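Local coordinates for protein neurotoxin (Clostridium botulinum, PDB 2QN0) that is the zinc-dependent protease light chain of a type C botulinum neurotoxin, which probably cleaves neuronal SNARE proteins, at residues Phe129-Asp132 with Phe133-Val136; Tyr322-Lys325 with Leu326-Lys329. One frame throughout, in Å; residues are numbered along the deposited sequence.

Contact 1 comes first along the chain, in the loop that leaves strand 126-128 and leads into strand 136-141 of the eight-stranded mixed sheet. Contact 2 follows much later, on helix 319-330. Their centres lie about 18 Å apart, yet the two meet directly: Phe129 CZ of contact 1 packs 3.7 Å from Tyr322 CG of contact 2, the rings edge-to-face. Tyr322 and Leu326 also touch Phe127 of strand 126-128, so one side of the helix lies against both the strand and the loop that follows it. Both contacts lie toward the periphery of the protease, their centres about 19 and 23 Å from the chain centre, and join the 129-136 loop to helix 319-330.

Contact 1 (Phe129-Asp132 with Phe133-Val136); sequences FDVD and FNSV
Ser135 and Asp130 meet through their side chains: Ser135 OG donates a hydrogen bond of 2.8 Å to Asp130 OD1, reaching the carboxylate on its anti side and 21° out of its plane. Ser135 OG sits between its own backbone N and carbonyl carbon (chi1 66°), which turns the hydroxyl to the aspartate, while Ser135 CB rests 3.6 Å from Phe129 O. One step further into the loop the backbone takes over. Asn134 N gives a nearly straight bond to Val131 O, 3.0 Å long with an angle of 169° at the hydrogen, and closes a type II' beta turn from Val131 to Asn134 with Asp132 and Phe133 at its corners. The turn lies in the connection between strand 126-128 and strand 136-141, the latter part of the mixed sheet. On its flank the side chains of Val131 and Asn134 run side by side in the same direction, Val131 CG1 lying 3.3 Å from Asn134 ND2. At the corner, the carbonyl of Asp132 stands over one face of the Phe133 ring, with Asp132 O 3.7 Å from Phe133 CG. A water bridges the two arms: it can donate to Asp130 O and Asp132 O, though these compete with other acceptors for its two protons, and it accepts from Ser135 N at 3.2 Å. Outside the loop, the Asp132 carboxylate ties the corner to its surroundings, OD2 accepting from Asn119 ND2 and OD1 from both Leu175 N and Asn178 ND2. The amide oxygen of the buried Asn134 takes a bond from Leu189 N, and Phe129 O, which also touches Ser135 CB, accepts one from Asn153 ND2.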
loop_
_atom_site.group_PDB
_atom_site.type_symbol
_atom_site.label_atom_id
_atom_site.label_comp_id
_atom_site.label_asym_id
_atom_site.label_seq_id
_atom_site.Cartn_x
_atom_site.Cartn_y
_atom_site.Cartn_z
ATOM N N PHE A 129 9.257 19.785 6.782
ATOM C CA PHE A 129 9.664 18.469 6.313
ATOM C C PHE A 129 9.780 17.408 7.406
ATOM O O PHE A 129 10.096 16.253 7.119
ATOM C CB PHE A 129 10.973 18.606 5.526
ATOM C CG PHE A 129 10.812 19.350 4.225
ATOM C CD1 PHE A 129 10.451 18.677 3.061
ATOM C CD2 PHE A 129 10.971 20.734 4.173
ATOM C CE1 PHE A 129 10.249 19.363 1.867
ATOM C CE2 PHE A 129 10.770 21.433 2.983
ATOM C CZ PHE A 129 10.408 20.747 1.826
ATOM N N ASP A 130 9.516 17.793 8.655
ATOM C CA ASP A 130 9.572 16.847 9.776
ATOM C C ASP A 130 8.200 16.651 10.420
ATOM O O ASP A 130 8.097 16.033 11.482
ATOM C CB ASP A 130 10.532 17.330 10.874
ATOM C CG ASP A 130 11.989 17.265 10.462
ATOM O OD1 ASP A 130 12.397 16.264 9.834
ATOM O OD2 ASP A 130 12.734 18.213 10.788
ATOM N N VAL A 131 7.149 17.162 9.787
ATOM C CA VAL A 131 5.813 17.051 10.372
ATOM C C VAL A 131 5.363 15.620 10.641
ATOM O O VAL A 131 5.600 14.716 9.835
ATOM C CB VAL A 131 4.744 17.753 9.499
ATOM C CG1 VAL A 131 4.476 16.946 8.239
ATOM C CG2 VAL A 131 3.470 17.942 10.303
ATOM N N ASP A 132 4.710 15.432 11.786
ATOM C CA ASP A 132 4.207 14.129 12.206
ATOM C C ASP A 132 5.246 13.025 12.072
ATOM O O ASP A 132 6.241 13.020 12.798
ATOM C CB ASP A 132 2.942 13.777 11.417
ATOM C CG ASP A 132 1.762 14.648 11.805
ATOM O OD1 ASP A 132 1.478 14.746 13.016
ATOM O OD2 ASP A 132 1.120 15.230 10.905
ATOM N N PHE A 133 5.019 12.089 11.152
ATOM C CA PHE A 133 5.951 10.985 10.940
ATOM C C PHE A 133 6.460 10.912 9.502
ATOM O O PHE A 133 6.814 9.835 9.014
ATOM C CB PHE A 133 5.275 9.664 11.320
ATOM C CG PHE A 133 5.032 9.520 12.794
ATOM C CD1 PHE A 133 6.034 9.053 13.634
ATOM C CD2 PHE A 133 3.818 9.903 13.352
ATOM C CE1 PHE A 133 5.832 8.972 15.010
ATOM C CE2 PHE A 133 3.607 9.827 14.724
ATOM C CZ PHE A 133 4.618 9.361 15.556
ATOM N N ASN A 134 6.514 12.057 8.828
ATOM C CA ASN A 134 6.973 12.095 7.441
ATOM C C ASN A 134 8.477 11.890 7.281
ATOM O O ASN A 134 8.942 11.504 6.205
ATOM C CB ASN A 134 6.565 13.413 6.779
ATOM C CG ASN A 134 5.094 13.447 6.397
ATOM O OD1 ASN A 134 4.372 12.460 6.557
ATOM N ND2 ASN A 134 4.646 14.586 5.878
ATOM N N SER A 135 9.243 12.162 8.333
ATOM C CA SER A 135 10.687 11.964 8.256
ATOM C C SER A 135 11.084 10.857 9.226
ATOM O O SER A 135 10.518 10.743 10.310
ATOM C CB SER A 135 11.434 13.267 8.586
ATOM O OG SER A 135 11.244 13.667 9.929
ATOM N N VAL A 136 12.038 10.024 8.822
ATOM C CA VAL A 136 12.487 8.927 9.669
ATOM C C VAL A 136 13.987 9.035 9.911
ATOM O O VAL A 136 14.741 9.428 9.019
ATOM C CB VAL A 136 12.159 7.549 9.033
ATOM C CG1 VAL A 136 10.652 7.431 8.800
ATOM C CG2 VAL A 136 12.909 7.376 7.732
HETATM O O HOH W 1 8.582 13.258 11.313
#

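Contact 2 (Tyr322-Lys325 with Leu326-Lys329); sequences YKQK and LIRK
Tyr322 O, Lys323 O, Gln324 O and Lys325 O each accept an i to i+4 hydrogen bond, from Leu326 N, Ile327 N, Arg328 N and Lys329 N respectively, all between 2.9 and 3.1 Å. These are four successive bonds of the alpha-helix 319-330, and the side chains divide between a buried flank and an exposed one. On the buried flank Leu326 CG packs 3.1 Å from Tyr322 O, and beyond this turn the leucine reaches Phe127 of strand 126-128 and Leu304 of helix 283-304. Ile327 continues the same packing. With its CG1 anti to the carbonyl carbon (chi1 -72°) and the chain extended beyond it, CD1 reaches back to two side chains of the preceding turn: the aliphatic stem of Lys323, with CG 3.9 Å away, crosses it at a slant, and the amide end of Gln324 runs alongside, with NE2 at 3.7 Å. Lys329, its chain extended, leads away from the earlier turn, and the ammonium of this buried residue is hydrogen-bonded to the carbonyl oxygens of Ile114 and Leu238. The exposed flank belongs to Arg328. A bend at chi3 (-68°) folds its guanidinium back over the preceding turn, where Gln324 O and Lys325 CA both lie under one face, displaced toward its rim. Lys325 passes across this group with its methylenes, and its ammonium forms a salt bridge with Glu321, away from the like charge of the arginine. A water joins the Gln324 side chain to its own carbonyl, donating to OE1 and O, and takes a weak bond from Arg328 NH1. The guanidinium's other amino nitrogen, Arg328 NH2, rests 3.5 Å from Lys325 CG.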
loop_
_atom_site.group_PDB
_atom_site.type_symbol
_atom_site.label_atom_id
_atom_site.label_comp_id
_atom_site.label_asym_id
_atom_site.label_seq_id
_atom_site.Cartn_x
_atom_site.Cartn_y
_atom_site.Cartn_z
ATOM N N TYR A 322 10.666 22.958 -4.080
ATOM C CA TYR A 322 9.553 22.162 -3.590
ATOM C C TYR A 322 8.196 22.737 -3.952
ATOM O O TYR A 322 7.223 22.001 -4.095
ATOM C CB TYR A 322 9.703 21.922 -2.086
ATOM C CG TYR A 322 10.756 20.867 -1.843
ATOM C CD1 TYR A 322 12.104 21.208 -1.714
ATOM C CD2 TYR A 322 10.425 19.514 -1.909
ATOM C CE1 TYR A 322 13.095 20.221 -1.670
ATOM C CE2 TYR A 322 11.398 18.527 -1.870
ATOM C CZ TYR A 322 12.731 18.885 -1.757
ATOM O OH TYR A 322 13.689 17.900 -1.776
ATOM N N LYS A 323 8.131 24.051 -4.125
ATOM C CA LYS A 323 6.880 24.675 -4.528
ATOM C C LYS A 323 6.557 24.126 -5.919
ATOM O O LYS A 323 5.428 23.722 -6.195
ATOM C CB LYS A 323 7.042 26.198 -4.579
ATOM C CG LYS A 323 5.847 26.944 -5.153
ATOM C CD LYS A 323 6.064 28.449 -5.060
ATOM C CE LYS A 323 4.940 29.219 -5.732
ATOM N NZ LYS A 323 5.182 30.688 -5.661
ATOM N N GLN A 324 7.562 24.096 -6.789
ATOM C CA GLN A 324 7.377 23.587 -8.145
ATOM C C GLN A 324 7.012 22.105 -8.171
ATOM O O GLN A 324 6.174 21.679 -8.968
ATOM C CB GLN A 324 8.640 23.818 -8.976
ATOM C CG GLN A 324 8.913 25.283 -9.273
ATOM C CD GLN A 324 7.743 25.956 -9.972
ATOM O OE1 GLN A 324 7.271 25.484 -11.006
ATOM N NE2 GLN A 324 7.272 27.064 -9.409
ATOM N N LYS A 325 7.645 21.318 -7.308
ATOM C CA LYS A 325 7.358 19.887 -7.250
ATOM C C LYS A 325 5.911 19.645 -6.825
ATOM O O LYS A 325 5.225 18.781 -7.376
ATOM C CB LYS A 325 8.305 19.189 -6.265
ATOM C CG LYS A 325 9.746 19.097 -6.750
ATOM C CD LYS A 325 10.621 18.308 -5.778
ATOM C CE LYS A 325 12.040 18.159 -6.324
ATOM N NZ LYS A 325 12.925 17.381 -5.411
ATOM N N LEU A 326 5.451 20.412 -5.844
ATOM C CA LEU A 326 4.085 20.265 -5.352
ATOM C C LEU A 326 3.063 20.766 -6.374
ATOM O O LEU A 326 1.968 20.215 -6.485
ATOM C CB LEU A 326 3.942 20.988 -4.014
ATOM C CG LEU A 326 4.815 20.341 -2.929
ATOM C CD1 LEU A 326 4.965 21.265 -1.734
ATOM C CD2 LEU A 326 4.196 19.012 -2.509
ATOM N N ILE A 327 3.422 21.804 -7.124
ATOM C CA ILE A 327 2.530 22.320 -8.158
ATOM C C ILE A 327 2.294 21.211 -9.184
ATOM O O ILE A 327 1.169 21.005 -9.643
ATOM C CB ILE A 327 3.144 23.556 -8.863
ATOM C CG1 ILE A 327 3.109 24.758 -7.914
ATOM C CG2 ILE A 327 2.394 23.847 -10.159
ATOM C CD1 ILE A 327 3.867 25.975 -8.420
ATOM N N ARG A 328 3.356 20.486 -9.535
ATOM C CA ARG A 328 3.236 19.390 -10.494
ATOM C C ARG A 328 2.427 18.227 -9.915
ATOM O O ARG A 328 1.625 17.611 -10.615
ATOM C CB ARG A 328 4.619 18.880 -10.921
ATOM C CG ARG A 328 5.401 19.835 -11.820
ATOM C CD ARG A 328 6.603 19.136 -12.457
ATOM N NE ARG A 328 7.643 18.782 -11.492
ATOM C CZ ARG A 328 8.595 19.611 -11.070
ATOM N NH1 ARG A 328 8.650 20.856 -11.523
ATOM N NH2 ARG A 328 9.502 19.190 -10.197
ATOM N N LYS A 329 2.648 17.924 -8.639
ATOM C CA LYS A 329 1.933 16.837 -7.970
ATOM C C LYS A 329 0.417 17.015 -8.056
ATOM O O LYS A 329 -0.309 16.124 -8.498
ATOM C CB LYS A 329 2.324 16.780 -6.490
ATOM C CG LYS A 329 1.462 15.835 -5.653
ATOM C CD LYS A 329 1.785 15.948 -4.170
ATOM C CE LYS A 329 0.877 15.048 -3.336
ATOM N NZ LYS A 329 1.058 15.285 -1.872
HETATM O O HOH W 2 6.206 23.073 -11.946
#